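Local atomic coordinates of protein translation elongation factor 1A (Methanosarcina mazei, PDB entry 3WND), a protein that binds cysteinyl-tRNA(Cys) in its GTP-bound form and probably acts as a translation elongation factor. Residues S47-T51 and K75-T79; S290-K294 and L359-A364; K348-L353 and A365-K370. All blocks are in the same frame, centred on the assembly; numbering follows the deposited sequence.

Contact 1 of 3, residues S47-T51 and K75-T79; sequences SSDIT and KSLIT
The hydroxyl of S76 stands above the plane of the D49 carbonyl, 37° out of it, with OG donating to D49 O across 2.9 Å. The other flat group, the D49 carboxylate, lays OD2 against the helix, 3.7 Å from K75 CG, while OD1 turns to a salt bridge with R269. These contacts join the turn of the beta hairpin formed by strands 43-47 and 51-55 to helix 74-83, within a nucleotide-binding domain of the translation-GTPase type. Serine suits its place because one short hydroxyl both donates to D49 O and accepts from S69 N; placing OG anti to the backbone N (chi1 175°) carries it to the loop. D49 O in turn takes a second donor, S69 OG. With an alanine here, D49 O would probably lose one of its two hydroxyl donors and S69 N its acceptor. The side chain of S76 lies about 6 Å from that of R34, a GDP-binding residue. K75 adds mainly the aliphatic part of its extended chain, which crosses D49 at about a right angle; OD2 and NZ have opposite charges but do not meet. I50, itself buried, puts CG2 3.4 Å from S76 O. In the helix, K75 O is held by two donors, T79 N on one face of its carbonyl and T79 OG1 on the other, leaving the threonine methyl CG2 to meet I50 CD1 at 3.8 Å.

Contact 2 of 3, residues S290-K294 and L359-A364; sequences SKFTK and LTQRFA
Q361 reaches across to the backbone of F292, and its side chain can be followed outward. CB already lies 4.2 Å from F292 O. CG runs anti to the backbone N (chi1 -169°), and a bend at chi2 (-64°) then brings the amide alongside the backbone of F363, with CD 4.0 Å from F292 O. At the tip each amide atom has work: OE1 accepts from F363 N, while NE2 gives one bond to F363 O, in the plane of that carbonyl and on a lone pair, and another to F292 O at 2.9 Å. This last bond comes from above the F292 carbonyl plane, with an N-H...O angle of 145°. Glutamine fits because a single amide offers both an acceptor and two N-H groups, so it can tie down its own turn and still hold the opposite loop.

The loop leaving strand 282-289 thus meets the chain as it enters strand 363-369, two neighbouring antiparallel strands of the C-terminal beta barrel. S290 N donates to A364 O at 2.8 Å, and S290 OG accepts from F292 N in an ST turn that curls the loop. T293 sets CG2 3.6 Å from A364 O, whereas its OG1 touches L359 CD1 at 3.6 Å and also bonds to water 2. That water donates to Q361 O and, weakly, to F363 O; water 1 bridges F292 O and Q361 O. Q361 also packs on E102 and I105 of helix 98-109. The carbonyls F292 O, Q361 O and F363 O are thus satisfied by the Q361 amide and the two waters, so the joint depends on directional polar bonds, S290 N to A364 O among them, as well as on the packing of T293 against L359 and A364.

Contact 3 of 3, residues K348-L353 and A365-K370; sequences KQDRFL and AYGFSK
F352 and G367 share two backbone hydrogen bonds: F352 N to G367 O at 2.8 Å, and G367 N to F352 O at 2.9 Å. They form an antiparallel hydrogen-bonded pair, followed by the non-hydrogen-bonded pair L353 with Y366, and CA-H...O contacts from Y366 CA to F352 O and from L353 CA to A365 O fill in between. Toward K348 the segments are bridged by water 3, which donates to K348 O and D350 O and accepts from S369 N.

The charged group at work is R351. Its guanidinium lies over the Y366 ring in a cation-pi contact, CZ 4.7 Å from the ring centroid and 18° off the normal, with NH1 above the ring centre and the two planes 47° apart. Arginine suits this spot since NH1 also donates to L109 O on helix 98-109. A bend at chi3 (-58°) turns the guanidinium back, so that F368 CE2 covers one of its faces.

Among apolar contacts, F368 points the outer end of its ring at R351, CZ 3.5 Å from R351 CB. L353 CD2 meets Y366 CB at 3.8 Å, and both residues pack on L109. F352 points to the other face of the sheet, among L304, V306 and L285, probably toward the interior of the barrel; Y346 meets it edge-to-face. This is an antiparallel beta hairpin of the C-terminal barrel, its L353 and Y366 face packed on L109 of the nucleotide-binding domain, consistent with the third domain of EF-Tu/SelB-like factors.

Contact 1 is the buried one, within the nucleotide-binding domain at its border with the following barrel; contacts 2 and 3 are partly buried in the C-terminal barrel and share strand 363-369, contact 2 at its beginning and contact 3 along its remainder. Chemistry follows place. Loop meets helix in contact 1 through a hydroxyl and small apolar groups, contact 2 relies on an amide and waters where chains turn, and contact 3 adds strand pairing and a cation-pi contact. One place where the domains meet is I78 of helix 74-83, which touches both C-terminal contacts: I78 CD1 lies 3.6 Å from F363 CZ and, likewise, 3.6 Å from L353 CD1.

Contact 1 of 3, residues S47-T51 and K75-T79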
loop_
_atom_site.group_PDB
_atom_site.type_symbol
_atom_site.label_atom_id
_atom_site.label_comp_id
_atom_site.label_asym_id
_atom_site.label_seq_id
_atom_site.Cartn_x
_atom_site.Cartn_y
_atom_site.Cartn_z
ATOM N N SER A 47 -11.003 -5.193 -9.884
ATOM C CA SER A 47 -11.305 -5.996 -8.721
ATOM C C SER A 47 -10.656 -7.370 -8.813
ATOM O O SER A 47 -10.896 -8.063 -9.762
ATOM C CB SER A 47 -12.834 -6.157 -8.638
ATOM O OG SER A 47 -13.231 -6.766 -7.401
ATOM N N SER A 48 -9.765 -7.694 -7.856
ATOM C CA SER A 48 -9.123 -9.008 -7.698
ATOM C C SER A 48 -9.165 -9.436 -6.198
ATOM O O SER A 48 -10.258 -9.639 -5.624
ATOM C CB SER A 48 -7.659 -8.891 -8.210
ATOM O OG SER A 48 -6.916 -7.842 -7.572
ATOM N N ASP A 49 -8.010 -9.491 -5.515
ATOM C CA ASP A 49 -8.087 -9.601 -4.019
ATOM C C ASP A 49 -8.197 -8.223 -3.360
ATOM O O ASP A 49 -8.369 -8.145 -2.125
ATOM C CB ASP A 49 -6.865 -10.295 -3.409
ATOM C CG ASP A 49 -5.573 -9.575 -3.778
ATOM O OD1 ASP A 49 -5.493 -8.826 -4.783
ATOM O OD2 ASP A 49 -4.633 -9.764 -3.048
ATOM N N ILE A 50 -8.094 -7.175 -4.179
ATOM C CA ILE A 50 -8.325 -5.792 -3.774
ATOM C C ILE A 50 -9.268 -5.196 -4.787
ATOM O O ILE A 50 -9.380 -5.710 -5.868
ATOM C CB ILE A 50 -7.042 -4.892 -3.680
ATOM C CG1 ILE A 50 -6.228 -4.948 -4.985
ATOM C CG2 ILE A 50 -6.131 -5.373 -2.529
ATOM C CD1 ILE A 50 -5.175 -3.818 -5.104
ATOM N N THR A 51 -9.965 -4.116 -4.406
ATOM C CA THR A 51 -10.865 -3.432 -5.366
ATOM C C THR A 51 -10.675 -1.941 -5.390
ATOM O O THR A 51 -10.622 -1.300 -4.355
ATOM C CB THR A 51 -12.376 -3.785 -5.064
ATOM O OG1 THR A 51 -12.557 -5.226 -5.080
ATOM C CG2 THR A 51 -13.309 -3.172 -6.031
ATOM N N LYS A 75 -1.446 -10.185 1.913
ATOM C CA LYS A 75 -1.139 -9.598 0.593
ATOM C C LYS A 75 -2.173 -8.526 0.195
ATOM O O LYS A 75 -1.819 -7.478 -0.387
ATOM C CB LYS A 75 -1.056 -10.769 -0.438
ATOM C CG LYS A 75 -1.139 -10.376 -1.921
ATOM C CD LYS A 75 -1.106 -11.615 -2.817
ATOM C CE LYS A 75 -1.040 -11.216 -4.333
ATOM N NZ LYS A 75 -0.703 -12.335 -5.289
ATOM N N SER A 76 -3.469 -8.762 0.531
ATOM C CA SER A 76 -4.476 -7.772 0.150
ATOM C C SER A 76 -4.154 -6.444 0.844
ATOM O O SER A 76 -4.150 -5.365 0.203
ATOM C CB SER A 76 -5.865 -8.301 0.546
ATOM O OG SER A 76 -6.920 -7.274 0.288
ATOM N N LEU A 77 -3.905 -6.515 2.148
ATOM C CA LEU A 77 -3.602 -5.294 2.895
ATOM C C LEU A 77 -2.308 -4.619 2.420
ATOM O O LEU A 77 -2.241 -3.410 2.236
ATOM C CB LEU A 77 -3.463 -5.643 4.387
ATOM C CG LEU A 77 -3.083 -4.488 5.347
ATOM C CD1 LEU A 77 -4.199 -3.494 5.477
ATOM C CD2 LEU A 77 -2.721 -5.116 6.699
ATOM N N ILE A 78 -1.251 -5.419 2.291
ATOM C CA ILE A 78 0.059 -4.834 2.011
ATOM C C ILE A 78 0.078 -4.293 0.595
ATOM O O ILE A 78 0.697 -3.288 0.334
ATOM C CB ILE A 78 1.204 -5.794 2.331
ATOM C CG1 ILE A 78 1.152 -6.238 3.824
ATOM C CG2 ILE A 78 2.536 -5.131 1.860
ATOM C CD1 ILE A 78 1.147 -5.038 4.786
ATOM N N THR A 79 -0.587 -4.965 -0.358
ATOM C CA THR A 79 -0.701 -4.376 -1.728
ATOM C C THR A 79 -1.427 -3.044 -1.677
ATOM O O THR A 79 -0.937 -2.086 -2.284
ATOM C CB THR A 79 -1.438 -5.372 -2.668
ATOM O OG1 THR A 79 -0.724 -6.620 -2.741
ATOM C CG2 THR A 79 -1.616 -4.771 -4.070
#

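Contact 2 of 3, residues S290-K294 and L359-A364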
loop_
_atom_site.group_PDB
_atom_site.type_symbol
_atom_site.label_atom_id
_atom_site.label_comp_id
_atom_site.label_asym_id
_atom_site.label_seq_id
_atom_site.Cartn_x
_atom_site.Cartn_y
_atom_site.Cartn_z
ATOM N N SER A 290 9.149 -6.455 15.712
ATOM C CA SER A 290 7.993 -5.981 16.492
ATOM C C SER A 290 8.110 -6.482 17.951
ATOM O O SER A 290 8.510 -7.645 18.216
ATOM C CB SER A 290 6.793 -6.660 15.944
ATOM O OG SER A 290 5.591 -6.250 16.623
ATOM N N LYS A 291 7.600 -5.654 18.867
ATOM C CA LYS A 291 7.473 -6.152 20.240
ATOM C C LYS A 291 6.349 -7.200 20.321
ATOM O O LYS A 291 6.244 -7.934 21.318
ATOM C CB LYS A 291 7.068 -4.995 21.148
ATOM C CG LYS A 291 8.223 -4.070 21.377
ATOM C CD LYS A 291 7.784 -2.883 22.191
ATOM C CE LYS A 291 8.880 -1.860 22.025
ATOM N NZ LYS A 291 8.503 -0.705 22.865
ATOM N N PHE A 292 5.449 -7.247 19.322
ATOM C CA PHE A 292 4.267 -8.071 19.408
ATOM C C PHE A 292 4.323 -9.312 18.507
ATOM O O PHE A 292 3.370 -9.640 17.819
ATOM C CB PHE A 292 3.028 -7.197 19.157
ATOM C CG PHE A 292 2.821 -6.197 20.289
ATOM C CD1 PHE A 292 2.212 -6.647 21.466
ATOM C CD2 PHE A 292 3.370 -4.940 20.234
ATOM C CE1 PHE A 292 2.138 -5.783 22.564
ATOM C CE2 PHE A 292 3.282 -4.103 21.303
ATOM C CZ PHE A 292 2.676 -4.488 22.452
ATOM N N THR A 293 5.457 -9.976 18.529
ATOM C CA THR A 293 5.630 -11.196 17.793
ATOM C C THR A 293 6.440 -12.216 18.636
ATOM O O THR A 293 6.773 -11.936 19.783
ATOM C CB THR A 293 6.291 -10.933 16.394
ATOM O OG1 THR A 293 6.154 -12.113 15.575
ATOM C CG2 THR A 293 7.777 -10.589 16.523
ATOM N N LYS A 294 6.733 -13.360 18.042
ATOM C CA LYS A 294 7.511 -14.497 18.682
ATOM C C LYS A 294 8.957 -14.298 18.353
ATOM O O LYS A 294 9.270 -13.779 17.258
ATOM C CB LYS A 294 7.049 -15.867 18.023
ATOM C CG LYS A 294 5.911 -16.673 18.627
ATOM C CD LYS A 294 6.119 -17.184 20.052
ATOM C CE LYS A 294 5.769 -18.660 20.294
ATOM N NZ LYS A 294 5.056 -18.978 21.630
ATOM N N LEU A 359 0.612 -16.859 13.051
ATOM C CA LEU A 359 0.309 -16.199 14.329
ATOM C C LEU A 359 -1.033 -15.486 14.301
ATOM O O LEU A 359 -1.693 -15.380 13.262
ATOM C CB LEU A 359 1.446 -15.219 14.690
ATOM C CG LEU A 359 2.799 -15.908 14.892
ATOM C CD1 LEU A 359 3.935 -14.913 15.155
ATOM C CD2 LEU A 359 2.691 -16.937 16.033
ATOM N N THR A 360 -1.452 -14.969 15.459
ATOM C CA THR A 360 -2.660 -14.122 15.455
ATOM C C THR A 360 -2.396 -12.726 14.913
ATOM O O THR A 360 -3.129 -12.234 14.038
ATOM C CB THR A 360 -3.209 -13.972 16.913
ATOM O OG1 THR A 360 -3.384 -15.271 17.459
ATOM C CG2 THR A 360 -4.537 -13.225 16.950
ATOM N N GLN A 361 -1.403 -12.094 15.477
ATOM C CA GLN A 361 -0.894 -10.796 14.978
ATOM C C GLN A 361 0.315 -11.329 14.116
ATOM O O GLN A 361 1.284 -11.801 14.639
ATOM C CB GLN A 361 -0.454 -9.933 16.162
ATOM C CG GLN A 361 -0.152 -8.457 15.802
ATOM C CD GLN A 361 1.012 -8.309 14.847
ATOM O OE1 GLN A 361 0.793 -8.123 13.608
ATOM N NE2 GLN A 361 2.247 -8.425 15.383
ATOM N N ARG A 362 0.201 -11.151 12.805
ATOM C CA ARG A 362 1.103 -11.861 11.897
ATOM C C ARG A 362 2.351 -11.076 11.507
ATOM O O ARG A 362 3.223 -11.608 10.867
ATOM C CB ARG A 362 0.341 -12.286 10.640
ATOM C CG ARG A 362 -0.735 -13.277 10.991
ATOM C CD ARG A 362 -1.765 -13.522 9.892
ATOM N NE ARG A 362 -2.738 -12.421 9.878
ATOM C CZ ARG A 362 -3.785 -12.371 9.065
ATOM N NH1 ARG A 362 -4.050 -13.354 8.139
ATOM N NH2 ARG A 362 -4.578 -11.308 9.148
ATOM N N PHE A 363 2.385 -9.784 11.775
ATOM C CA PHE A 363 3.554 -8.970 11.362
ATOM C C PHE A 363 4.650 -9.058 12.373
ATOM O O PHE A 363 4.441 -8.850 13.572
ATOM C CB PHE A 363 3.164 -7.513 11.111
ATOM C CG PHE A 363 2.326 -7.360 9.871
ATOM C CD1 PHE A 363 2.916 -7.463 8.579
ATOM C CD2 PHE A 363 0.933 -7.264 9.962
ATOM C CE1 PHE A 363 2.053 -7.393 7.417
ATOM C CE2 PHE A 363 0.105 -7.223 8.828
ATOM C CZ PHE A 363 0.675 -7.240 7.547
ATOM N N ALA A 364 5.828 -9.413 11.869
ATOM C CA ALA A 364 6.958 -9.703 12.718
ATOM C C ALA A 364 8.033 -8.635 12.755
ATOM O O ALA A 364 8.697 -8.475 13.775
ATOM C CB ALA A 364 7.572 -11.064 12.298
HETATM O O HOH W 1 2.129 -12.154 17.290
HETATM O O HOH W 2 3.910 -11.560 14.206
#

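Contact 3 of 3, residues K348-L353 and A365-K370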
loop_
_atom_site.group_PDB
_atom_site.type_symbol
_atom_site.label_atom_id
_atom_site.label_comp_id
_atom_site.label_asym_id
_atom_site.label_seq_id
_atom_site.Cartn_x
_atom_site.Cartn_y
_atom_site.Cartn_z
ATOM N N LYS A 348 17.232 -0.569 -2.891
ATOM C CA LYS A 348 17.567 -0.540 -1.447
ATOM C C LYS A 348 16.597 0.359 -0.682
ATOM O O LYS A 348 16.471 0.205 0.532
ATOM C CB LYS A 348 19.007 -0.114 -1.237
ATOM C CG LYS A 348 19.896 -1.199 -1.758
ATOM C CD LYS A 348 21.227 -1.277 -1.058
ATOM C CE LYS A 348 21.846 -2.590 -1.509
ATOM N NZ LYS A 348 22.482 -3.357 -0.393
ATOM N N GLN A 349 15.923 1.271 -1.374
ATOM C CA GLN A 349 14.968 2.142 -0.714
ATOM C C GLN A 349 13.684 1.382 -0.303
ATOM O O GLN A 349 12.809 1.922 0.317
ATOM C CB GLN A 349 14.595 3.391 -1.566
ATOM C CG GLN A 349 13.866 3.098 -2.914
ATOM C CD GLN A 349 14.848 3.074 -4.027
ATOM O OE1 GLN A 349 15.968 2.651 -3.826
ATOM N NE2 GLN A 349 14.442 3.478 -5.230
ATOM N N ASP A 350 13.515 0.182 -0.818
ATOM C CA ASP A 350 12.245 -0.531 -0.621
ATOM C C ASP A 350 12.232 -1.211 0.737
ATOM O O ASP A 350 13.120 -1.965 1.078
ATOM C CB ASP A 350 12.005 -1.614 -1.698
ATOM C CG ASP A 350 11.757 -1.065 -3.056
ATOM O OD1 ASP A 350 11.307 0.049 -3.232
ATOM O OD2 ASP A 350 12.008 -1.831 -4.003
ATOM N N ARG A 351 11.204 -0.852 1.537
ATOM C CA ARG A 351 11.070 -1.432 2.880
ATOM C C ARG A 351 10.542 -2.881 2.721
ATOM O O ARG A 351 9.572 -3.150 1.978
ATOM C CB ARG A 351 10.151 -0.588 3.803
ATOM C CG ARG A 351 10.063 -1.159 5.180
ATOM C CD ARG A 351 9.045 -0.396 6.033
ATOM N NE ARG A 351 9.439 0.987 6.090
ATOM C CZ ARG A 351 9.807 1.701 7.158
ATOM N NH1 ARG A 351 9.728 1.243 8.383
ATOM N NH2 ARG A 351 10.225 2.954 6.967
ATOM N N PHE A 352 11.197 -3.801 3.413
ATOM C CA PHE A 352 10.714 -5.206 3.455
ATOM C C PHE A 352 9.884 -5.346 4.769
ATOM O O PHE A 352 10.227 -4.823 5.810
ATOM C CB PHE A 352 11.896 -6.157 3.615
ATOM C CG PHE A 352 12.701 -6.366 2.336
ATOM C CD1 PHE A 352 12.603 -7.560 1.645
ATOM C CD2 PHE A 352 13.598 -5.374 1.878
ATOM C CE1 PHE A 352 13.392 -7.793 0.509
ATOM C CE2 PHE A 352 14.311 -5.565 0.701
ATOM C CZ PHE A 352 14.256 -6.818 0.041
ATOM N N LEU A 353 8.811 -6.107 4.681
ATOM C CA LEU A 353 8.065 -6.528 5.861
ATOM C C LEU A 353 8.162 -8.057 5.967
ATOM O O LEU A 353 8.177 -8.763 4.958
ATOM C CB LEU A 353 6.608 -6.242 5.718
ATOM C CG LEU A 353 6.173 -4.829 5.857
ATOM C CD1 LEU A 353 4.590 -4.771 5.859
ATOM C CD2 LEU A 353 6.758 -4.073 7.061
ATOM N N ALA A 365 8.262 -7.977 11.637
ATOM C CA ALA A 365 9.467 -7.152 11.527
ATOM C C ALA A 365 9.394 -6.348 10.263
ATOM O O ALA A 365 8.681 -6.744 9.321
ATOM C CB ALA A 365 10.761 -7.998 11.481
ATOM N N TYR A 366 10.132 -5.203 10.283
ATOM C CA TYR A 366 10.493 -4.599 8.966
ATOM C C TYR A 366 11.994 -4.658 8.828
ATOM O O TYR A 366 12.732 -4.840 9.821
ATOM C CB TYR A 366 10.011 -3.143 8.852
ATOM C CG TYR A 366 10.714 -2.100 9.707
ATOM C CD1 TYR A 366 11.955 -1.531 9.288
ATOM C CD2 TYR A 366 10.202 -1.712 10.909
ATOM C CE1 TYR A 366 12.601 -0.552 10.081
ATOM C CE2 TYR A 366 10.832 -0.734 11.692
ATOM C CZ TYR A 366 12.060 -0.214 11.266
ATOM O OH TYR A 366 12.649 0.756 12.011
ATOM N N GLY A 367 12.459 -4.519 7.587
ATOM C CA GLY A 367 13.941 -4.445 7.378
ATOM C C GLY A 367 14.265 -3.831 6.053
ATOM O O GLY A 367 13.379 -3.607 5.218
ATOM N N PHE A 368 15.527 -3.515 5.904
ATOM C CA PHE A 368 16.072 -2.998 4.642
ATOM C C PHE A 368 17.249 -3.836 4.218
ATOM O O PHE A 368 18.009 -4.306 5.064
ATOM C CB PHE A 368 16.455 -1.611 4.829
ATOM C CG PHE A 368 15.297 -0.782 4.908
ATOM C CD1 PHE A 368 14.724 -0.263 3.707
ATOM C CD2 PHE A 368 14.661 -0.535 6.165
ATOM C CE1 PHE A 368 13.601 0.536 3.785
ATOM C CE2 PHE A 368 13.528 0.265 6.220
ATOM C CZ PHE A 368 13.034 0.847 5.062
ATOM N N SER A 369 17.430 -3.938 2.900
ATOM C CA SER A 369 18.517 -4.684 2.283
ATOM C C SER A 369 19.797 -4.022 2.646
ATOM O O SER A 369 19.957 -2.819 2.440
ATOM C CB SER A 369 18.356 -4.734 0.794
ATOM O OG SER A 369 19.423 -5.493 0.266
ATOM N N LYS A 370 20.664 -4.854 3.242
ATOM C CA LYS A 370 21.951 -4.467 3.843
ATOM C C LYS A 370 22.891 -3.918 2.785
ATOM O O LYS A 370 22.994 -4.469 1.655
ATOM C CB LYS A 370 22.606 -5.669 4.582
ATOM C CG LYS A 370 23.295 -5.331 5.901
ATOM C CD LYS A 370 24.726 -4.817 5.705
ATOM C CE LYS A 370 25.643 -5.152 6.883
ATOM N NZ LYS A 370 25.150 -4.706 8.223
ATOM O OXT LYS A 370 23.570 -2.937 3.104
HETATM O O HOH W 3 15.790 -2.471 1.086
#